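Local coordinates for galactitol 1-phosphate 5-dehydrogenase (Escherichia coli, PDB 4UEJ), which oxidises galactitol 1-phosphate to D-tagatose 6-phosphate with NAD(+), as a zinc-dependent homodimeric member of the alcohol dehydrogenase family, at residues Pro145-Leu150 and Trp287-Ser292; Ala152-Gln157 and Gly296-Thr301; Val164-Ala169 and Leu175-Ala180. All coordinates share one frame; numbering follows the deposited sequence. Where two conformers were deposited one is given.

Interaction 1 (Pro145-Leu150 and Trp287-Ser292); sequences PITVGL and WMNYSS
N289 rests against T147 and V148 where helix 143-155 meets the loop that follows strand 282-285, the last strand of the parallel, Rossmann-type sheet of this zinc-containing alcohol dehydrogenase. It illustrates how one loop asparagine can be fitted to a helix flank through both the polar and the apolar parts of its side chain. The polar part is the amide: N289 ND2 donates to T147 OG1 over 2.8 Å, a short bond but a bent one (140° at the hydrogen), with the hydroxyl lying 24° out of the amide plane. In T147 a chi1 of 64° sets OG1 between the backbone N and the carbonyl carbon, where it also bonds back to the carbonyl oxygen of E144, one turn earlier, while accepting from the asparagine. N289 ND2 makes a further, weak hydrogen bond to E144 OE2. Since E144 is, by similarity, a ligand of the catalytic zinc, N289 probably acts as a second-shell neighbour of that carboxylate, and T147 positions the asparagine amide.

The methylene leans on the helix too: N289 CB is 3.9 Å from V148 N, while V148 CG2 reaches to 4.3 Å from N289 CG. The V148 side chain also faces the active site, its nearest atoms about 5 Å from a zinc ion and about 4 Å from the bound glycerol. M288 contributes through its backbone. One water bridges the two segments, giving one hydrogen to V148 O at 2.9 Å and the other to M288 O at 2.8 Å. Within the loop, N289 CG stands 3.9 Å above the Y290 ring plane, offset toward the rim.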
# COMPACT_ATOMS: atom_id res chain seq x y z
N PRO A 145 -16.23 -17.65 1.63
CA PRO A 145 -16.07 -16.47 0.76
C PRO A 145 -16.54 -15.15 1.41
O PRO A 145 -15.96 -14.10 1.07
CB PRO A 145 -16.92 -16.83 -0.48
CG PRO A 145 -17.77 -17.98 -0.08
CD PRO A 145 -16.97 -18.73 0.95
N ILE A 146 -17.49 -15.18 2.33
CA ILE A 146 -17.85 -13.97 3.08
C ILE A 146 -16.64 -13.46 3.85
O ILE A 146 -16.34 -12.26 3.84
CB ILE A 146 -18.99 -14.23 4.06
CG1 ILE A 146 -20.27 -14.48 3.28
CG2 ILE A 146 -19.22 -13.01 4.97
CD1 ILE A 146 -21.33 -15.07 4.13
N THR A 147 -15.93 -14.37 4.50
CA THR A 147 -14.82 -13.93 5.34
C THR A 147 -13.68 -13.31 4.55
O THR A 147 -12.88 -12.61 5.14
CB THR A 147 -14.24 -15.07 6.21
OG1 THR A 147 -13.67 -16.09 5.38
CG2 THR A 147 -15.33 -15.64 7.14
N VAL A 148 -13.59 -13.58 3.26
CA VAL A 148 -12.56 -12.95 2.44
C VAL A 148 -12.70 -11.42 2.51
O VAL A 148 -11.73 -10.69 2.83
CB VAL A 148 -12.63 -13.41 0.98
CG1 VAL A 148 -11.65 -12.63 0.13
CG2 VAL A 148 -12.32 -14.91 0.90
N GLY A 149 -13.90 -10.94 2.22
CA GLY A 149 -14.19 -9.52 2.26
C GLY A 149 -14.09 -8.98 3.67
O GLY A 149 -13.57 -7.89 3.88
N LEU A 150 -14.58 -9.75 4.64
CA LEU A 150 -14.53 -9.32 6.03
C LEU A 150 -13.09 -9.16 6.49
O LEU A 150 -12.80 -8.27 7.28
CB LEU A 150 -15.26 -10.31 6.94
CG LEU A 150 -16.78 -10.32 6.78
CD1 LEU A 150 -17.37 -11.27 7.83
CD2 LEU A 150 -17.33 -8.92 6.98
N TRP A 287 -4.64 -11.28 2.56
CA TRP A 287 -4.36 -12.64 2.14
C TRP A 287 -5.17 -13.56 2.98
O TRP A 287 -5.10 -13.53 4.22
CB TRP A 287 -2.87 -12.98 2.24
CG TRP A 287 -2.54 -14.30 1.60
CD1 TRP A 287 -1.96 -15.38 2.20
CD2 TRP A 287 -2.78 -14.68 0.24
NE1 TRP A 287 -1.81 -16.41 1.29
CE2 TRP A 287 -2.31 -16.00 0.08
CE3 TRP A 287 -3.33 -14.02 -0.87
CZ2 TRP A 287 -2.38 -16.68 -1.14
CZ3 TRP A 287 -3.41 -14.69 -2.07
CH2 TRP A 287 -2.94 -16.01 -2.20
N MET A 288 -5.97 -14.36 2.30
CA MET A 288 -6.86 -15.32 2.92
C MET A 288 -7.86 -14.64 3.85
O MET A 288 -8.42 -13.60 3.50
CB MET A 288 -6.06 -16.39 3.66
CG MET A 288 -5.22 -17.22 2.71
SD MET A 288 -4.69 -18.78 3.40
CE MET A 288 -2.94 -18.48 3.63
N ASN A 289 -8.14 -15.25 4.99
CA ASN A 289 -9.27 -14.80 5.77
C ASN A 289 -9.29 -15.23 7.23
O ASN A 289 -10.31 -15.70 7.73
CB ASN A 289 -10.56 -15.26 5.07
CG ASN A 289 -10.44 -16.64 4.39
OD1 ASN A 289 -9.52 -16.92 3.60
ND2 ASN A 289 -11.41 -17.49 4.66
N TYR A 290 -8.18 -15.04 7.91
CA TYR A 290 -8.04 -15.55 9.27
C TYR A 290 -7.43 -14.53 10.18
O TYR A 290 -6.67 -13.65 9.74
CB TYR A 290 -7.18 -16.82 9.29
CG TYR A 290 -7.69 -17.82 8.30
CD1 TYR A 290 -8.78 -18.61 8.61
CD2 TYR A 290 -7.12 -17.93 7.04
CE1 TYR A 290 -9.28 -19.50 7.70
CE2 TYR A 290 -7.61 -18.82 6.13
CZ TYR A 290 -8.70 -19.61 6.47
OH TYR A 290 -9.22 -20.51 5.57
N SER A 291 -7.77 -14.65 11.45
CA SER A 291 -7.18 -13.84 12.48
C SER A 291 -7.31 -14.57 13.81
O SER A 291 -7.93 -15.63 13.89
CB SER A 291 -7.83 -12.45 12.54
OG SER A 291 -9.22 -12.55 12.80
N SER A 292 -6.71 -14.00 14.85
CA SER A 292 -6.72 -14.62 16.16
C SER A 292 -7.86 -14.06 17.02
O SER A 292 -8.14 -12.86 16.95
CB SER A 292 -5.37 -14.41 16.85
OG SER A 292 -5.43 -14.81 18.20
O HOH W 1 -8.93 -11.22 2.15

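Interaction 2 (Ala152-Gln157 and Gly296-Thr301); sequences AFHLAQ and GQEWET
This is a small, largely polar helix-to-helix contact, made where the C-terminal end of helix 143-155 comes beside the first turn of helix 297-307, and one imidazole, that of H154, carries all of it on the first side. Two consecutive residues of the second helix meet that ring in different ways. E298 OE2 approaches the edge, near the ring plane, and accepts a weak hydrogen bond from H154 ND1 at 3.4 Å; the N-H points fairly straight at the oxygen (155°), although carboxylate and imidazole planes are almost perpendicular. Q297 comes over one face instead, its NE2 standing 4.0 Å above the ring and offset toward the CD2 side, with the amide likewise turned nearly at right angles to it.

The coenzyme domain here follows the Rossmann pattern, and helix 143-155 lies on its parallel sheet, A152, F153 and A156 packing on strands 231-235 and 282-285. H154 points instead toward the second helix, its CG anti to the backbone N (chi1 179°). There G296 is the N-cap, with backbone angles that by themselves call for glycine. E298 is bent at chi2 (92°), which turns its carboxylate back to the histidines; OE2 has a stronger hydrogen bond from H151 ND1, and OE1 is bonded to S291 OG. With an alanine here in place of H154 the imidazole is gone, which would probably open a gap beneath the Q297 amide and cost E298 OE2 its weaker donor, while H151 and S291 still hold the carboxylate. Beyond the ring, Q297 O accepts from both T301 N (2.8 Å) and T301 OG1 (3.0 Å), the hydroxyl sitting above the carbonyl plane. At the other end, Q157 takes positive phi as the C-prime residue of a Schellman motif that closes the helix.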
# COMPACT_ATOMS: atom_id res chain seq x y z
N ALA A 152 -10.49 -8.32 4.65
CA ALA A 152 -10.02 -7.05 4.10
C ALA A 152 -10.55 -5.85 4.88
O ALA A 152 -9.78 -4.93 5.19
CB ALA A 152 -10.39 -6.92 2.64
N PHE A 153 -11.85 -5.84 5.22
CA PHE A 153 -12.39 -4.77 6.08
C PHE A 153 -11.66 -4.70 7.42
O PHE A 153 -11.37 -3.62 7.94
CB PHE A 153 -13.90 -4.97 6.33
CG PHE A 153 -14.75 -4.81 5.11
CD1 PHE A 153 -14.32 -4.07 4.02
CD2 PHE A 153 -16.00 -5.41 5.04
CE1 PHE A 153 -15.11 -3.93 2.89
CE2 PHE A 153 -16.80 -5.27 3.91
CZ PHE A 153 -16.35 -4.54 2.83
N HIS A 154 -11.38 -5.86 8.00
CA HIS A 154 -10.68 -5.92 9.27
C HIS A 154 -9.29 -5.29 9.18
O HIS A 154 -8.89 -4.52 10.05
CB HIS A 154 -10.56 -7.37 9.75
CG HIS A 154 -9.83 -7.52 11.04
ND1 HIS A 154 -9.16 -8.68 11.39
CD2 HIS A 154 -9.67 -6.67 12.08
CE1 HIS A 154 -8.61 -8.53 12.58
NE2 HIS A 154 -8.91 -7.32 13.03
N LEU A 155 -8.57 -5.60 8.11
CA LEU A 155 -7.23 -5.03 7.93
C LEU A 155 -7.29 -3.52 7.76
O LEU A 155 -6.35 -2.83 8.11
CB LEU A 155 -6.52 -5.64 6.73
CG LEU A 155 -6.13 -7.12 6.88
CD1 LEU A 155 -5.51 -7.60 5.58
CD2 LEU A 155 -5.18 -7.31 8.04
N ALA A 156 -8.41 -3.03 7.25
CA ALA A 156 -8.61 -1.60 7.03
C ALA A 156 -9.20 -0.89 8.24
O ALA A 156 -9.54 0.28 8.16
CB ALA A 156 -9.50 -1.37 5.82
N GLN A 157 -9.32 -1.61 9.35
CA GLN A 157 -9.88 -1.09 10.60
C GLN A 157 -11.36 -0.73 10.42
O GLN A 157 -11.86 0.23 11.01
CB GLN A 157 -9.09 0.12 11.11
CG GLN A 157 -7.70 -0.22 11.66
CD GLN A 157 -6.71 -0.61 10.58
OE1 GLN A 157 -6.55 0.08 9.57
NE2 GLN A 157 -6.02 -1.73 10.79
N GLY A 296 -10.88 -16.79 13.66
CA GLY A 296 -10.90 -15.34 13.63
C GLY A 296 -12.29 -14.76 13.71
O GLY A 296 -13.27 -15.43 13.39
N GLN A 297 -12.37 -13.50 14.13
CA GLN A 297 -13.66 -12.86 14.28
C GLN A 297 -14.42 -12.81 12.96
O GLN A 297 -15.65 -12.77 12.96
CB GLN A 297 -13.50 -11.45 14.85
CG GLN A 297 -12.94 -10.43 13.87
CD GLN A 297 -13.80 -9.18 13.81
OE1 GLN A 297 -14.97 -9.21 14.19
NE2 GLN A 297 -13.22 -8.09 13.34
N GLU A 298 -13.70 -12.84 11.83
CA GLU A 298 -14.35 -12.82 10.51
C GLU A 298 -15.39 -13.94 10.39
O GLU A 298 -16.47 -13.75 9.82
CB GLU A 298 -13.33 -12.96 9.38
CG GLU A 298 -12.35 -11.78 9.23
CD GLU A 298 -11.06 -11.97 10.02
OE1 GLU A 298 -11.11 -12.62 11.09
OE2 GLU A 298 -9.99 -11.47 9.59
N TRP A 299 -15.04 -15.11 10.90
CA TRP A 299 -15.90 -16.28 10.81
C TRP A 299 -17.16 -16.14 11.66
O TRP A 299 -18.26 -16.42 11.18
CB TRP A 299 -15.09 -17.52 11.20
CG TRP A 299 -14.08 -17.81 10.13
CD1 TRP A 299 -12.92 -17.12 9.89
CD2 TRP A 299 -14.19 -18.79 9.10
NE1 TRP A 299 -12.28 -17.64 8.78
CE2 TRP A 299 -13.05 -18.67 8.28
CE3 TRP A 299 -15.14 -19.77 8.79
CZ2 TRP A 299 -12.83 -19.49 7.18
CZ3 TRP A 299 -14.93 -20.58 7.71
CH2 TRP A 299 -13.78 -20.44 6.91
N GLU A 300 -17.01 -15.68 12.90
CA GLU A 300 -18.16 -15.38 13.76
C GLU A 300 -19.03 -14.30 13.16
O GLU A 300 -20.25 -14.42 13.14
CB GLU A 300 -17.72 -14.95 15.16
CG GLU A 300 -16.88 -15.94 15.91
CD GLU A 300 -16.77 -15.59 17.38
OE1 GLU A 300 -16.56 -14.39 17.68
OE2 GLU A 300 -16.91 -16.50 18.22
N THR A 301 -18.41 -13.24 12.65
CA THR A 301 -19.18 -12.17 12.01
C THR A 301 -19.98 -12.68 10.81
O THR A 301 -21.15 -12.34 10.65
CB THR A 301 -18.27 -11.01 11.56
OG1 THR A 301 -17.59 -10.48 12.70
CG2 THR A 301 -19.09 -9.90 10.92

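Interaction 3 (Val164-Ala169 and Leu175-Ala180); sequences VIIIGA and LAIQCA
Strand 164-167 and helix segment 175-180 run antiparallel, their N-to-C directions 169° apart and their axes 9.0 Å from one another at closest approach, as the first two elements of a beta-alpha-beta crossover. The turn between them begins at G168, the first glycine of a GxGxxG pattern like that which, in Rossmann-fold dehydrogenases, lets the start of the helix approach the dinucleotide; the backbone angles of G168 in fact require glycine.

Two strand residues two apart, V164 and I166, face the helix, which presents A176, I177 and A180. I166 has the largest share of the burial. Its CG1 lies beside the backbone N (chi1 -54°), and from there the chain divides its contacts: CG1 meets I177 CG1 at 3.7 Å, whereas the terminal CD1, swung round by a chi2 of -58°, touches A176 CB at 4.0 Å. The I166 CB also lies 4.0 Å from I177 CG1, so the helix isoleucine rests against the base of its partner rather than its end. One helical turn on, A180 CB takes V164 CG1 at 4.0 Å, the valine methyl that stands anti to its own nitrogen.

The small alanines, four residues apart along the helix, present single methyls to the longer branches of the strand. I177 and A180 also pack on V188 of strand 187-192, so the helix lies over this strand and its neighbour. I165 and I167 turn to the other face of the sheet.

All the side chains that meet here are aliphatic and buried. The contact therefore rests on shape fit and exclusion of water, while backbone groups of V164, I165 and I166 bond to the neighbouring strands, and C179 N and A180 N to L175 O and A176 O.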
# COMPACT_ATOMS: atom_id res chain seq x y z
N VAL A 164 -17.22 3.15 0.60
CA VAL A 164 -16.66 1.88 0.16
C VAL A 164 -16.85 1.75 -1.33
O VAL A 164 -17.92 2.07 -1.88
CB VAL A 164 -17.29 0.70 0.93
CG1 VAL A 164 -16.83 -0.65 0.35
CG2 VAL A 164 -16.91 0.78 2.40
N ILE A 165 -15.80 1.30 -1.99
CA ILE A 165 -15.86 1.03 -3.42
C ILE A 165 -15.41 -0.40 -3.62
O ILE A 165 -14.30 -0.77 -3.23
CB ILE A 165 -14.96 2.00 -4.22
CG1 ILE A 165 -15.35 3.45 -3.92
CG2 ILE A 165 -15.03 1.69 -5.71
CD1 ILE A 165 -14.47 4.47 -4.66
N ILE A 166 -16.28 -1.22 -4.21
CA ILE A 166 -15.95 -2.60 -4.49
C ILE A 166 -15.71 -2.77 -5.97
O ILE A 166 -16.60 -2.54 -6.78
CB ILE A 166 -17.06 -3.58 -4.04
CG1 ILE A 166 -17.43 -3.36 -2.56
CG2 ILE A 166 -16.63 -5.02 -4.34
CD1 ILE A 166 -16.25 -3.51 -1.55
N ILE A 167 -14.50 -3.16 -6.35
CA ILE A 167 -14.21 -3.34 -7.76
C ILE A 167 -14.22 -4.84 -8.04
O ILE A 167 -13.49 -5.61 -7.42
CB ILE A 167 -12.85 -2.71 -8.15
CG1 ILE A 167 -12.84 -1.22 -7.84
CG2 ILE A 167 -12.58 -2.92 -9.63
CD1 ILE A 167 -11.43 -0.60 -7.92
N GLY A 168 -15.08 -5.26 -8.95
CA GLY A 168 -15.24 -6.67 -9.21
C GLY A 168 -16.55 -7.13 -8.61
O GLY A 168 -16.76 -6.99 -7.40
N ALA A 169 -17.43 -7.64 -9.46
CA ALA A 169 -18.76 -8.06 -9.03
C ALA A 169 -18.92 -9.57 -9.16
O ALA A 169 -20.00 -10.07 -9.51
CB ALA A 169 -19.83 -7.33 -9.83
N LEU A 175 -20.59 -10.23 -2.18
CA LEU A 175 -20.71 -10.45 -0.74
C LEU A 175 -20.15 -9.25 0.03
O LEU A 175 -20.74 -8.81 1.03
CB LEU A 175 -19.99 -11.73 -0.32
CG LEU A 175 -20.72 -13.02 -0.77
CD1 LEU A 175 -19.76 -14.22 -0.64
CD2 LEU A 175 -21.95 -13.25 0.04
N ALA A 176 -19.03 -8.73 -0.44
CA ALA A 176 -18.41 -7.57 0.19
C ALA A 176 -19.33 -6.35 0.19
O ALA A 176 -19.37 -5.59 1.16
CB ALA A 176 -17.09 -7.24 -0.51
N ILE A 177 -20.08 -6.16 -0.89
CA ILE A 177 -21.08 -5.09 -0.91
C ILE A 177 -22.08 -5.25 0.21
O ILE A 177 -22.34 -4.31 0.96
CB ILE A 177 -21.82 -5.05 -2.24
CG1 ILE A 177 -20.84 -4.65 -3.35
CG2 ILE A 177 -23.01 -4.11 -2.16
CD1 ILE A 177 -21.40 -4.82 -4.75
N GLN A 178 -22.63 -6.46 0.33
CA GLN A 178 -23.61 -6.76 1.36
C GLN A 178 -23.05 -6.55 2.76
O GLN A 178 -23.73 -6.00 3.63
CB GLN A 178 -24.13 -8.19 1.20
CG GLN A 178 -24.79 -8.46 -0.13
CD GLN A 178 -25.34 -9.86 -0.21
OE1 GLN A 178 -25.68 -10.45 0.81
NE2 GLN A 178 -25.43 -10.41 -1.41
N CYS A 179 -21.80 -6.98 2.97
CA CYS A 179 -21.19 -6.83 4.28
C CYS A 179 -20.93 -5.36 4.60
O CYS A 179 -21.21 -4.91 5.71
CB CYS A 179 -19.89 -7.63 4.37
SG CYS A 179 -20.20 -9.42 4.44
N ALA A 180 -20.44 -4.60 3.62
CA ALA A 180 -20.21 -3.17 3.82
C ALA A 180 -21.47 -2.45 4.26
O ALA A 180 -21.44 -1.60 5.15
CB ALA A 180 -19.65 -2.53 2.55

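In the fold
Interactions 1 and 2 use successive turns of helix 143-155 and are close neighbours, their centres 6 Å apart; N289 O of the first accepts from W299 NE1 of the second at 3.0 Å. Interaction 3 lies 14 Å from each, measured between centres, yet the same helix reaches it: I146 CG2 packs on C179 SG at 3.8 Å, and F153 CZ on A176 O at 3.6 Å. Helix 143-155 thus ties the loop at 287-292, helix 297-307 and the first beta-alpha unit together. Only interaction 1 of the three comes close to the metal: the nearest atoms of the V148 side chain are about 5 Å from a zinc ion, those of E298 and A176 about 13 Å.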